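Local structure of malonyl CoA-acyl carrier protein transacylase (Clostridium perfringens, 3PTW) at residues A[135-140]-A[183-188]; A[147-152]-A[176-181]; A[153-158]-A[172-177]; A[167-172]-A[198-203]. The protein probably transfers the malonyl group from coenzyme A to acyl carrier protein, supplying the elongation unit for fatty acid synthesis. All coordinates share one frame; numbering follows the deposited sequence.

Contact 1 of 4, residues A[135-140]-A[183-188]; sequences LRMTPE and KEVGGR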
loop_
_atom_site.group_PDB
_atom_site.type_symbol
_atom_site.label_atom_id
_atom_site.label_comp_id
_atom_site.label_asym_id
_atom_site.label_seq_id
_atom_site.Cartn_x
_atom_site.Cartn_y
_atom_site.Cartn_z
ATOM N N LEU A 135 7.889 10.022 15.073
ATOM C CA LEU A 135 6.667 10.641 15.570
ATOM C C LEU A 135 6.869 12.102 15.946
ATOM O O LEU A 135 7.945 12.481 16.400
ATOM C CB LEU A 135 6.120 9.860 16.771
ATOM C CG LEU A 135 5.718 8.392 16.595
ATOM C CD1 LEU A 135 5.070 7.884 17.870
ATOM C CD2 LEU A 135 4.762 8.231 15.439
ATOM N N ARG A 136 5.828 12.908 15.736
ATOM C CA ARG A 136 5.771 14.308 16.196
ATOM C C ARG A 136 6.860 15.202 15.580
ATOM O O ARG A 136 7.413 16.093 16.254
ATOM C CB ARG A 136 5.880 14.371 17.721
ATOM C CG ARG A 136 4.842 15.251 18.400
ATOM C CD ARG A 136 3.900 14.441 19.297
ATOM N NE ARG A 136 4.558 13.314 19.975
ATOM C CZ ARG A 136 5.538 13.421 20.873
ATOM N NH1 ARG A 136 6.050 12.327 21.425
ATOM N NH2 ARG A 136 6.020 14.612 21.214
ATOM N N MET A 137 7.174 14.948 14.313
ATOM C CA MET A 137 8.131 15.755 13.583
ATOM C C MET A 137 7.524 16.089 12.235
ATOM O O MET A 137 6.934 15.222 11.589
ATOM C CB MET A 137 9.433 14.989 13.338
ATOM C CG MET A 137 10.030 14.260 14.531
ATOM S SD MET A 137 11.493 15.061 15.178
ATOM C CE MET A 137 12.549 15.106 13.741
ATOM N N THR A 138 7.702 17.333 11.795
ATOM C CA THR A 138 7.327 17.728 10.436
ATOM C C THR A 138 8.361 17.158 9.465
ATOM O O THR A 138 9.466 16.777 9.889
ATOM C CB THR A 138 7.257 19.264 10.281
ATOM O OG1 THR A 138 8.546 19.836 10.557
ATOM C CG2 THR A 138 6.196 19.868 11.234
ATOM N N PRO A 139 8.014 17.083 8.160
ATOM C CA PRO A 139 9.010 16.666 7.169
ATOM C C PRO A 139 10.287 17.501 7.246
ATOM O O PRO A 139 11.389 16.962 7.129
ATOM C CB PRO A 139 8.298 16.918 5.835
ATOM C CG PRO A 139 6.836 16.775 6.164
ATOM C CD PRO A 139 6.675 17.289 7.558
ATOM N N GLU A 140 10.134 18.812 7.433
ATOM C CA GLU A 140 11.279 19.727 7.467
ATOM C C GLU A 140 12.248 19.383 8.588
ATOM O O GLU A 140 13.461 19.420 8.391
ATOM C CB GLU A 140 10.831 21.196 7.592
ATOM C CG GLU A 140 10.161 21.750 6.342
ATOM C CD GLU A 140 8.716 21.297 6.185
ATOM O OE1 GLU A 140 8.138 20.766 7.149
ATOM O OE2 GLU A 140 8.145 21.487 5.095
ATOM N N LYS A 183 15.520 12.114 19.395
ATOM C CA LYS A 183 15.294 12.301 20.836
ATOM C C LYS A 183 15.672 13.700 21.308
ATOM O O LYS A 183 14.874 14.395 21.934
ATOM C CB LYS A 183 16.054 11.246 21.653
ATOM C CG LYS A 183 15.165 10.313 22.456
ATOM C CD LYS A 183 14.754 10.925 23.805
ATOM C CE LYS A 183 15.658 10.456 24.948
ATOM N NZ LYS A 183 17.050 10.997 24.865
ATOM N N GLU A 184 16.885 14.115 20.966
ATOM C CA GLU A 184 17.453 15.379 21.429
ATOM C C GLU A 184 16.615 16.599 21.071
ATOM O O GLU A 184 16.792 17.665 21.661
ATOM C CB GLU A 184 18.846 15.557 20.841
ATOM C CG GLU A 184 19.789 14.409 21.131
ATOM C CD GLU A 184 21.171 14.648 20.573
ATOM O OE1 GLU A 184 21.298 15.374 19.563
ATOM O OE2 GLU A 184 22.134 14.107 21.148
ATOM N N VAL A 185 15.705 16.440 20.113
ATOM C CA VAL A 185 14.933 17.560 19.598
ATOM C C VAL A 185 13.426 17.430 19.891
ATOM O O VAL A 185 12.623 18.239 19.425
ATOM C CB VAL A 185 15.237 17.801 18.087
ATOM C CG1 VAL A 185 14.428 16.856 17.185
ATOM C CG2 VAL A 185 15.003 19.265 17.706
ATOM N N GLY A 186 13.051 16.420 20.672
ATOM C CA GLY A 186 11.688 16.316 21.182
ATOM C C GLY A 186 10.743 15.446 20.379
ATOM O O GLY A 186 9.545 15.384 20.675
ATOM N N GLY A 187 11.273 14.785 19.354
ATOM C CA GLY A 187 10.521 13.783 18.631
ATOM C C GLY A 187 10.736 12.413 19.249
ATOM O O GLY A 187 11.490 12.259 20.218
ATOM N N ARG A 188 10.067 11.417 18.677
ATOM C CA ARG A 188 10.198 10.035 19.122
ATOM C C ARG A 188 10.511 9.188 17.915
ATOM O O ARG A 188 10.015 9.448 16.817
ATOM C CB ARG A 188 8.897 9.530 19.752
ATOM C CG ARG A 188 8.638 9.986 21.179
ATOM C CD ARG A 188 7.418 9.240 21.753
ATOM N NE ARG A 188 7.629 7.794 21.668
ATOM C CZ ARG A 188 6.695 6.907 21.346
ATOM N NH1 ARG A 188 7.013 5.625 21.283
ATOM N NH2 ARG A 188 5.459 7.288 21.079
#

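Contact 2 of 4, residues A[147-152]-A[176-181]; sequences EKSSPY and EKAMEF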
loop_
_atom_site.group_PDB
_atom_site.type_symbol
_atom_site.label_atom_id
_atom_site.label_comp_id
_atom_site.label_asym_id
_atom_site.label_seq_id
_atom_site.Cartn_x
_atom_site.Cartn_y
_atom_site.Cartn_z
ATOM N N GLU A 147 20.043 15.166 7.511
ATOM C CA GLU A 147 21.269 15.943 7.344
ATOM C C GLU A 147 22.344 15.552 8.353
ATOM O O GLU A 147 23.485 15.283 7.981
ATOM C CB GLU A 147 20.933 17.438 7.450
ATOM C CG GLU A 147 22.084 18.365 7.829
ATOM C CD GLU A 147 22.767 18.988 6.626
ATOM O OE1 GLU A 147 23.392 20.066 6.811
ATOM O OE2 GLU A 147 22.683 18.423 5.503
ATOM N N LYS A 148 21.973 15.510 9.627
ATOM C CA LYS A 148 22.923 15.216 10.688
ATOM C C LYS A 148 23.379 13.769 10.672
ATOM O O LYS A 148 24.490 13.470 11.120
ATOM C CB LYS A 148 22.312 15.518 12.053
ATOM C CG LYS A 148 22.190 16.981 12.384
ATOM C CD LYS A 148 21.321 17.134 13.615
ATOM C CE LYS A 148 21.607 18.427 14.345
ATOM N NZ LYS A 148 20.829 18.447 15.604
ATOM N N SER A 149 22.524 12.881 10.162
ATOM C CA SER A 149 22.759 11.438 10.252
ATOM C C SER A 149 23.497 10.875 9.041
ATOM O O SER A 149 24.059 9.789 9.120
ATOM C CB SER A 149 21.436 10.670 10.447
ATOM O OG SER A 149 20.699 11.148 11.559
ATOM N N SER A 150 23.505 11.619 7.933
ATOM C CA SER A 150 24.056 11.115 6.668
ATOM C C SER A 150 25.574 10.854 6.640
ATOM O O SER A 150 26.021 10.010 5.876
ATOM C CB SER A 150 23.625 11.995 5.495
ATOM O OG SER A 150 22.281 11.705 5.146
ATOM N N PRO A 151 26.366 11.561 7.473
ATOM C CA PRO A 151 27.783 11.174 7.553
ATOM C C PRO A 151 28.014 9.777 8.155
ATOM O O PRO A 151 29.113 9.246 8.053
ATOM C CB PRO A 151 28.400 12.249 8.463
ATOM C CG PRO A 151 27.456 13.413 8.388
ATOM C CD PRO A 151 26.090 12.800 8.223
ATOM N N TYR A 152 26.987 9.190 8.772
ATOM C CA TYR A 152 27.127 7.887 9.426
ATOM C C TYR A 152 26.646 6.777 8.517
ATOM O O TYR A 152 26.714 5.590 8.862
ATOM C CB TYR A 152 26.393 7.866 10.770
ATOM C CG TYR A 152 26.972 8.842 11.768
ATOM C CD1 TYR A 152 28.131 8.527 12.492
ATOM C CD2 TYR A 152 26.382 10.091 11.976
ATOM C CE1 TYR A 152 28.678 9.423 13.407
ATOM C CE2 TYR A 152 26.925 11.004 12.894
ATOM C CZ TYR A 152 28.067 10.662 13.603
ATOM O OH TYR A 152 28.608 11.546 14.511
ATOM N N GLU A 176 20.555 4.330 13.804
ATOM C CA GLU A 176 20.800 4.421 15.232
ATOM C C GLU A 176 21.156 5.848 15.622
ATOM O O GLU A 176 20.702 6.340 16.649
ATOM C CB GLU A 176 21.946 3.489 15.627
ATOM C CG GLU A 176 21.600 2.569 16.770
ATOM C CD GLU A 176 21.276 1.163 16.297
ATOM O OE1 GLU A 176 20.178 0.965 15.721
ATOM O OE2 GLU A 176 22.121 0.256 16.509
ATOM N N LYS A 177 21.980 6.510 14.816
ATOM C CA LYS A 177 22.330 7.903 15.098
ATOM C C LYS A 177 21.131 8.856 14.934
ATOM O O LYS A 177 20.943 9.777 15.738
ATOM C CB LYS A 177 23.523 8.353 14.252
ATOM C CG LYS A 177 24.483 9.273 15.004
ATOM C CD LYS A 177 25.758 8.568 15.473
ATOM C CE LYS A 177 25.499 7.440 16.465
ATOM N NZ LYS A 177 26.622 6.467 16.429
ATOM N N ALA A 178 20.319 8.608 13.903
ATOM C CA ALA A 178 19.114 9.394 13.637
ATOM C C ALA A 178 18.161 9.361 14.827
ATOM O O ALA A 178 17.617 10.401 15.218
ATOM C CB ALA A 178 18.417 8.892 12.377
ATOM N N MET A 179 17.980 8.163 15.389
ATOM C CA MET A 179 17.157 7.958 16.586
ATOM C C MET A 179 17.647 8.798 17.767
ATOM O O MET A 179 16.830 9.423 18.451
ATOM C CB MET A 179 17.123 6.474 16.963
ATOM C CG MET A 179 16.329 5.582 15.994
ATOM S SD MET A 179 16.466 3.827 16.439
ATOM C CE MET A 179 15.732 3.872 18.093
ATOM N N GLU A 180 18.966 8.810 17.997
ATOM C CA GLU A 180 19.598 9.700 18.981
ATOM C C GLU A 180 19.233 11.156 18.703
ATOM O O GLU A 180 18.741 11.841 19.592
ATOM C CB GLU A 180 21.136 9.566 18.990
ATOM C CG GLU A 180 21.700 8.311 19.653
ATOM C CD GLU A 180 23.232 8.259 19.626
ATOM O OE1 GLU A 180 23.792 7.138 19.599
ATOM O OE2 GLU A 180 23.882 9.328 19.627
ATOM N N PHE A 181 19.470 11.616 17.472
ATOM C CA PHE A 181 19.175 13.002 17.082
ATOM C C PHE A 181 17.688 13.366 17.224
ATOM O O PHE A 181 17.354 14.482 17.649
ATOM C CB PHE A 181 19.663 13.312 15.654
ATOM C CG PHE A 181 21.162 13.288 15.491
ATOM C CD1 PHE A 181 21.743 12.562 14.459
ATOM C CD2 PHE A 181 21.995 13.989 16.365
ATOM C CE1 PHE A 181 23.138 12.525 14.294
ATOM C CE2 PHE A 181 23.397 13.964 16.214
ATOM C CZ PHE A 181 23.965 13.226 15.173
#

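Contact 3 of 4, residues A[153-158]-A[172-177]; sequences GIVEGA and LVALEK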
loop_
_atom_site.group_PDB
_atom_site.type_symbol
_atom_site.label_atom_id
_atom_site.label_comp_id
_atom_site.label_asym_id
_atom_site.label_seq_id
_atom_site.Cartn_x
_atom_site.Cartn_y
_atom_site.Cartn_z
ATOM N N GLY A 153 26.173 7.173 7.344
ATOM C CA GLY A 153 25.651 6.233 6.366
ATOM C C GLY A 153 24.273 6.633 5.890
ATOM O O GLY A 153 23.741 7.677 6.300
ATOM N N ILE A 154 23.688 5.786 5.042
ATOM C CA ILE A 154 22.447 6.119 4.339
ATOM C C ILE A 154 21.213 6.210 5.229
ATOM O O ILE A 154 20.803 5.234 5.868
ATOM C CB ILE A 154 22.187 5.154 3.153
ATOM C CG1 ILE A 154 23.202 5.434 2.030
ATOM C CG2 ILE A 154 20.721 5.272 2.659
ATOM C CD1 ILE A 154 23.334 4.328 1.011
ATOM N N VAL A 155 20.627 7.402 5.263
ATOM C CA VAL A 155 19.300 7.593 5.846
ATOM C C VAL A 155 18.490 8.555 4.967
ATOM O O VAL A 155 18.965 9.628 4.576
ATOM C CB VAL A 155 19.378 8.032 7.339
ATOM C CG1 VAL A 155 20.463 9.074 7.537
ATOM C CG2 VAL A 155 18.034 8.509 7.864
ATOM N N GLU A 156 17.271 8.138 4.652
ATOM C CA GLU A 156 16.404 8.849 3.733
ATOM C C GLU A 156 14.962 8.725 4.237
ATOM O O GLU A 156 14.642 7.797 4.991
ATOM C CB GLU A 156 16.540 8.244 2.315
ATOM C CG GLU A 156 17.968 8.317 1.699
ATOM C CD GLU A 156 18.081 7.696 0.299
ATOM O OE1 GLU A 156 17.080 7.135 -0.206
ATOM O OE2 GLU A 156 19.181 7.762 -0.305
ATOM N N GLY A 157 14.101 9.671 3.853
ATOM C CA GLY A 157 12.665 9.533 4.118
ATOM C C GLY A 157 12.120 8.344 3.333
ATOM O O GLY A 157 12.493 8.145 2.176
ATOM N N ALA A 158 11.259 7.547 3.969
ATOM C CA ALA A 158 10.718 6.317 3.369
ATOM C C ALA A 158 9.180 6.360 3.233
ATOM O O ALA A 158 8.622 5.901 2.226
ATOM C CB ALA A 158 11.164 5.071 4.186
ATOM N N LEU A 172 21.352 0.531 9.298
ATOM C CA LEU A 172 21.056 0.419 10.725
ATOM C C LEU A 172 21.980 1.261 11.569
ATOM O O LEU A 172 21.559 1.887 12.535
ATOM C CB LEU A 172 21.164 -1.040 11.181
ATOM C CG LEU A 172 20.030 -1.971 10.751
ATOM C CD1 LEU A 172 20.197 -3.306 11.424
ATOM C CD2 LEU A 172 18.662 -1.375 11.076
ATOM N N VAL A 173 23.247 1.289 11.183
ATOM C CA VAL A 173 24.231 2.025 11.924
ATOM C C VAL A 173 23.943 3.542 11.867
ATOM O O VAL A 173 24.077 4.243 12.877
ATOM C CB VAL A 173 25.666 1.583 11.469
ATOM C CG1 VAL A 173 26.234 2.491 10.387
ATOM C CG2 VAL A 173 26.579 1.459 12.646
ATOM N N ALA A 174 23.491 4.033 10.709
ATOM C CA ALA A 174 23.110 5.448 10.565
ATOM C C ALA A 174 21.753 5.738 11.205
ATOM O O ALA A 174 21.557 6.794 11.812
ATOM C CB ALA A 174 23.109 5.865 9.106
ATOM N N LEU A 175 20.834 4.782 11.072
ATOM C CA LEU A 175 19.501 4.866 11.684
ATOM C C LEU A 175 19.582 5.008 13.205
ATOM O O LEU A 175 18.791 5.721 13.814
ATOM C CB LEU A 175 18.679 3.632 11.322
ATOM C CG LEU A 175 17.570 3.691 10.273
ATOM C CD1 LEU A 175 17.625 4.904 9.327
ATOM C CD2 LEU A 175 17.490 2.395 9.516
ATOM N N GLU A 176 20.555 4.330 13.804
ATOM C CA GLU A 176 20.800 4.421 15.232
ATOM C C GLU A 176 21.156 5.848 15.622
ATOM O O GLU A 176 20.702 6.340 16.649
ATOM C CB GLU A 176 21.946 3.489 15.627
ATOM C CG GLU A 176 21.600 2.569 16.770
ATOM C CD GLU A 176 21.276 1.163 16.297
ATOM O OE1 GLU A 176 20.178 0.965 15.721
ATOM O OE2 GLU A 176 22.121 0.256 16.509
ATOM N N LYS A 177 21.980 6.510 14.816
ATOM C CA LYS A 177 22.330 7.903 15.098
ATOM C C LYS A 177 21.131 8.856 14.934
ATOM O O LYS A 177 20.943 9.777 15.738
ATOM C CB LYS A 177 23.523 8.353 14.252
ATOM C CG LYS A 177 24.483 9.273 15.004
ATOM C CD LYS A 177 25.758 8.568 15.473
ATOM C CE LYS A 177 25.499 7.440 16.465
ATOM N NZ LYS A 177 26.622 6.467 16.429
#

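Contact 4 of 4, residues A[167-172]-A[198-203]; sequences VISGEL and FHCSML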
loop_
_atom_site.group_PDB
_atom_site.type_symbol
_atom_site.label_atom_id
_atom_site.label_comp_id
_atom_site.label_asym_id
_atom_site.label_seq_id
_atom_site.Cartn_x
_atom_site.Cartn_y
_atom_site.Cartn_z
ATOM N N VAL A 167 8.158 7.640 8.227
ATOM C CA VAL A 167 9.112 6.540 8.371
ATOM C C VAL A 167 10.404 6.883 7.642
ATOM O O VAL A 167 10.383 7.378 6.517
ATOM C CB VAL A 167 8.548 5.174 7.887
ATOM C CG1 VAL A 167 9.541 4.042 8.175
ATOM C CG2 VAL A 167 7.160 4.864 8.526
ATOM N N ILE A 168 11.536 6.649 8.296
ATOM C CA ILE A 168 12.827 6.773 7.612
ATOM C C ILE A 168 13.500 5.414 7.480
ATOM O O ILE A 168 13.296 4.528 8.309
ATOM C CB ILE A 168 13.763 7.771 8.328
ATOM C CG1 ILE A 168 14.067 7.337 9.778
ATOM C CG2 ILE A 168 13.168 9.178 8.258
ATOM C CD1 ILE A 168 15.136 8.214 10.508
ATOM N N SER A 169 14.312 5.241 6.444
ATOM C CA SER A 169 15.013 3.962 6.265
ATOM C C SER A 169 16.435 4.168 5.762
ATOM O O SER A 169 16.812 5.273 5.337
ATOM C CB SER A 169 14.223 3.017 5.341
ATOM O OG SER A 169 14.318 3.445 4.004
ATOM N N GLY A 170 17.227 3.108 5.825
ATOM C CA GLY A 170 18.634 3.206 5.478
ATOM C C GLY A 170 19.464 2.217 6.271
ATOM O O GLY A 170 18.950 1.192 6.729
ATOM N N GLU A 171 20.746 2.516 6.439
ATOM C CA GLU A 171 21.628 1.603 7.160
ATOM C C GLU A 171 21.382 1.696 8.650
ATOM O O GLU A 171 21.232 2.788 9.187
ATOM C CB GLU A 171 23.091 1.901 6.864
ATOM C CG GLU A 171 23.409 1.896 5.395
ATOM C CD GLU A 171 24.825 2.274 5.149
ATOM O OE1 GLU A 171 25.066 3.427 4.732
ATOM O OE2 GLU A 171 25.705 1.439 5.418
ATOM N N LEU A 172 21.352 0.531 9.298
ATOM C CA LEU A 172 21.056 0.419 10.725
ATOM C C LEU A 172 21.980 1.261 11.569
ATOM O O LEU A 172 21.559 1.887 12.535
ATOM C CB LEU A 172 21.164 -1.040 11.181
ATOM C CG LEU A 172 20.030 -1.971 10.751
ATOM C CD1 LEU A 172 20.197 -3.306 11.424
ATOM C CD2 LEU A 172 18.662 -1.375 11.076
ATOM N N PHE A 198 13.213 -0.594 3.046
ATOM C CA PHE A 198 12.309 -0.251 1.964
ATOM C C PHE A 198 12.306 1.263 1.711
ATOM O O PHE A 198 12.479 2.065 2.631
ATOM C CB PHE A 198 10.882 -0.732 2.261
ATOM C CG PHE A 198 10.702 -2.232 2.226
ATOM C CD1 PHE A 198 11.622 -3.065 1.599
ATOM C CD2 PHE A 198 9.560 -2.805 2.787
ATOM C CE1 PHE A 198 11.432 -4.457 1.573
ATOM C CE2 PHE A 198 9.351 -4.186 2.752
ATOM C CZ PHE A 198 10.293 -5.016 2.148
ATOM N N HIS A 199 12.129 1.628 0.446
ATOM C CA HIS A 199 11.926 3.006 0.009
ATOM C C HIS A 199 13.083 3.968 0.193
ATOM O O HIS A 199 12.882 5.179 0.304
ATOM C CB HIS A 199 10.633 3.566 0.594
ATOM C CG HIS A 199 9.440 2.702 0.326
ATOM N ND1 HIS A 199 8.888 2.572 -0.930
ATOM C CD2 HIS A 199 8.705 1.915 1.149
ATOM C CE1 HIS A 199 7.854 1.746 -0.865
ATOM N NE2 HIS A 199 7.723 1.335 0.386
ATOM N N CYS A 200 14.299 3.430 0.230
ATOM C CA CYS A 200 15.491 4.270 0.085
ATOM C C CYS A 200 16.356 3.759 -1.062
ATOM O O CYS A 200 16.091 2.698 -1.636
ATOM C CB CYS A 200 16.302 4.368 1.387
ATOM S SG CYS A 200 17.168 2.863 1.838
ATOM N N SER A 201 17.382 4.535 -1.386
ATOM C CA SER A 201 18.306 4.235 -2.475
ATOM C C SER A 201 18.981 2.851 -2.367
ATOM O O SER A 201 19.497 2.331 -3.357
ATOM C CB SER A 201 19.367 5.335 -2.560
ATOM O OG SER A 201 20.275 5.220 -1.475
ATOM N N MET A 202 18.971 2.253 -1.176
ATOM C CA MET A 202 19.571 0.925 -0.998
ATOM C C MET A 202 18.818 -0.162 -1.743
ATOM O O MET A 202 19.350 -1.250 -1.950
ATOM C CB MET A 202 19.673 0.559 0.486
ATOM C CG MET A 202 20.668 1.407 1.255
ATOM S SD MET A 202 20.559 1.119 3.023
ATOM C CE MET A 202 21.499 -0.412 3.165
ATOM N N LEU A 203 17.574 0.124 -2.131
ATOM C CA LEU A 203 16.795 -0.831 -2.906
ATOM C C LEU A 203 16.962 -0.647 -4.401
ATOM O O LEU A 203 16.178 -1.171 -5.181
ATOM C CB LEU A 203 15.312 -0.803 -2.512
ATOM C CG LEU A 203 14.855 -2.023 -1.714
ATOM C CD1 LEU A 203 15.580 -2.104 -0.374
ATOM C CD2 LEU A 203 13.334 -2.017 -1.515
#

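Contact 1 of 4, residues A[135-140]-A[183-188]
R188 and L135 lie side by side and point the same way, and R188 is the side chain to follow outward from the backbone. Its CB rests 4.1 Å from CB of L135. With CG anti to its own carbonyl carbon (chi1 -78°), the chain heads out past R136, whose NH1 lies by R188 CG and comes within 3.4 Å of R188 CD; the CD methylene meets the R136 guanidinium at its edge, near its plane. A bend at chi3 then turns the tip of R188 back toward the leucine, where CZ nears L135 CD1 and NH2 sits 3.3 Å from that same methyl. The two guanidinium planes stand 30° apart, and the nearness of R136 NH1 to R188 NE, 4.8 Å, would be mildly unfavourable between like charges. In the backbone, L135 and R188 form an antiparallel hydrogen-bonded pair that joins strands 129-135 and 188-191, the first and last strands of a ferredoxin-like βαββαβ subdomain. L135 N gives a nearly straight bond to R188 O (2.8 Å), whereas the return bond from R188 N to L135 O is longer, at 3.3 Å. The chain reaches R188 from helix 172-184 through a Schellman motif, with G186 at positive phi as its C-prime residue. M137, bent at chi2 and chi3, lays SD 3.8 Å from G187 CA and also against CG1 of V185, while V142 and I145 of helix 139-149 pack on it too.

Contact 2 of 4, residues A[147-152]-A[176-181]
K177 leads the second helix into this contact by laying its aliphatic chain over the ring of Y152. CD stands 3.5 Å from the ring centroid and only 6° off the normal, a CH-pi contact centred on the face. The lysine bends at chi2 and chi3 to bring this methylene over the ring, and the two side chains cross at about a right angle. Farther out, NZ lies 5.1 Å from the same centroid, so any cation-pi attraction is weak at most. One residue on, A178 offers a small surface where the helices come close: S149 OG is 3.1 Å from A178 CA and 3.3 Å from its CB. That hydroxyl is bonded to I145 O in its own helix, and its role toward A178 is packing. F181, a turn later, turns one face to K148 and its edge to S149. K148 CB lies over that face, 4.0 Å from the centroid and offset toward the rim, while S149 OG meets the edge in the ring plane, 3.4 Å from CD1. I145 touches both A178 and F181, continuing the seam along helix 139-149. Two helices lying side by side in this way, 139-149 and 172-184, are the helical layer of a ferredoxin-like subdomain.

Contact 3 of 4, residues A[153-158]-A[172-177]
A174 and G153 make the closest approach of this contact, a methyl group set against backbone. A174 CB lies 3.4 Å from G153 O and 4.0 Å from I154 O, so the small side chain rests against the chain just as it leaves the loop for strand 155-162. G153 holds backbone angles of 128/-177°, a conformation suited to a residue without a CB, and the absence of that atom lets the CA atoms of G153 and A174 come to 5.0 Å.

The second kind of contact is apolar, between branched side chains. V155 turns toward the helix and presents CG2, which lies anti to its backbone N, to L175. L175 starts off to one side of the strand, but chi1 -104° and chi2 18°, both away from the usual staggered values, together bring CD1 within 3.9 Å of V155 CG2. The other branch of the valine, CG1, reaches A174 CB more loosely, at 4.4 Å. I146 and S149 of helix 139-149 also press on V155, and V132 of the central strand 129-135 touches L175. V155, at the start of the edge strand, is thus packed against both helices of the ferredoxin-like layer.

Polar groups here bond outside the pair of segments: I154 N to E171 OE1, and E156 OE1 to S201 N. Between the segments themselves the chemistry is van der Waals packing without hydrogen bonds, made by methyl groups and close backbone approach.

Contact 4 of 4, residues A[167-172]-A[198-203]
S169 turns its hydroxyl over the backbone of the loop 198-203, with OG 2.7 Å from F198 O and 3.4 Å from C200 CB. The contact joins the ferredoxin-like subdomain, through S169 of strand 165-169 and the corner that follows, to the loop that leads back into the large domain and its helix 204-214. In the serine, chi1 74° puts OG between the backbone N and carbonyl carbon, on the side facing F198 O. The hydrogen bond runs from OG to the carbonyl of F198, and the donor approaches from above the carbonyl plane, 35° out of it.

That anchor sits immediately before H199, whose ring touches S91 of what looks like a nucleophile elbow, consistent with the serine-histidine pair of acyltransferases of this family. H199 ND1 is hydrogen-bonded to Q248 O, so the imidazole is held both by the loop it stands on and by that carbonyl.

Beyond the serine the chain turns a corner at G170, where two sulfur atoms gather. C200 SG lies 3.9 Å from G170 CA, and M202 SD reaches 3.6 Å from G170 C. M202 bends at chi3 to set its methyl CE 3.7 Å from E171 CG, the two side chains crossing at about a right angle. The carboxylate of E171 looks elsewhere, with OE1 accepting a bond from I154 N. Within the loop, M202 N donates to C200 SG over 3.6 Å, at an N-H...S angle of 155°.

Overall arrangement
The four contacts all belong to one ferredoxin-like subdomain and its junction with the active site. Contact 1 joins the first and last strands, its centre about 18 Å from that of contact 4. Contacts 2 and 3 lie about 6 Å apart between centres, share E176 and K177, and meet where S149 CB packs 3.5 Å from V155 CG1. Contact 3 in turn is tied to contact 4, about 7 Å away between centres, by a probable hydrogen bond from A158 N to V167 O (2.7 Å). The packing of contacts 2 and 3 and the anchoring in contact 4 are thus neighbours, and the last lies beside H199 and S91 in the probable active site between subdomain and large domain.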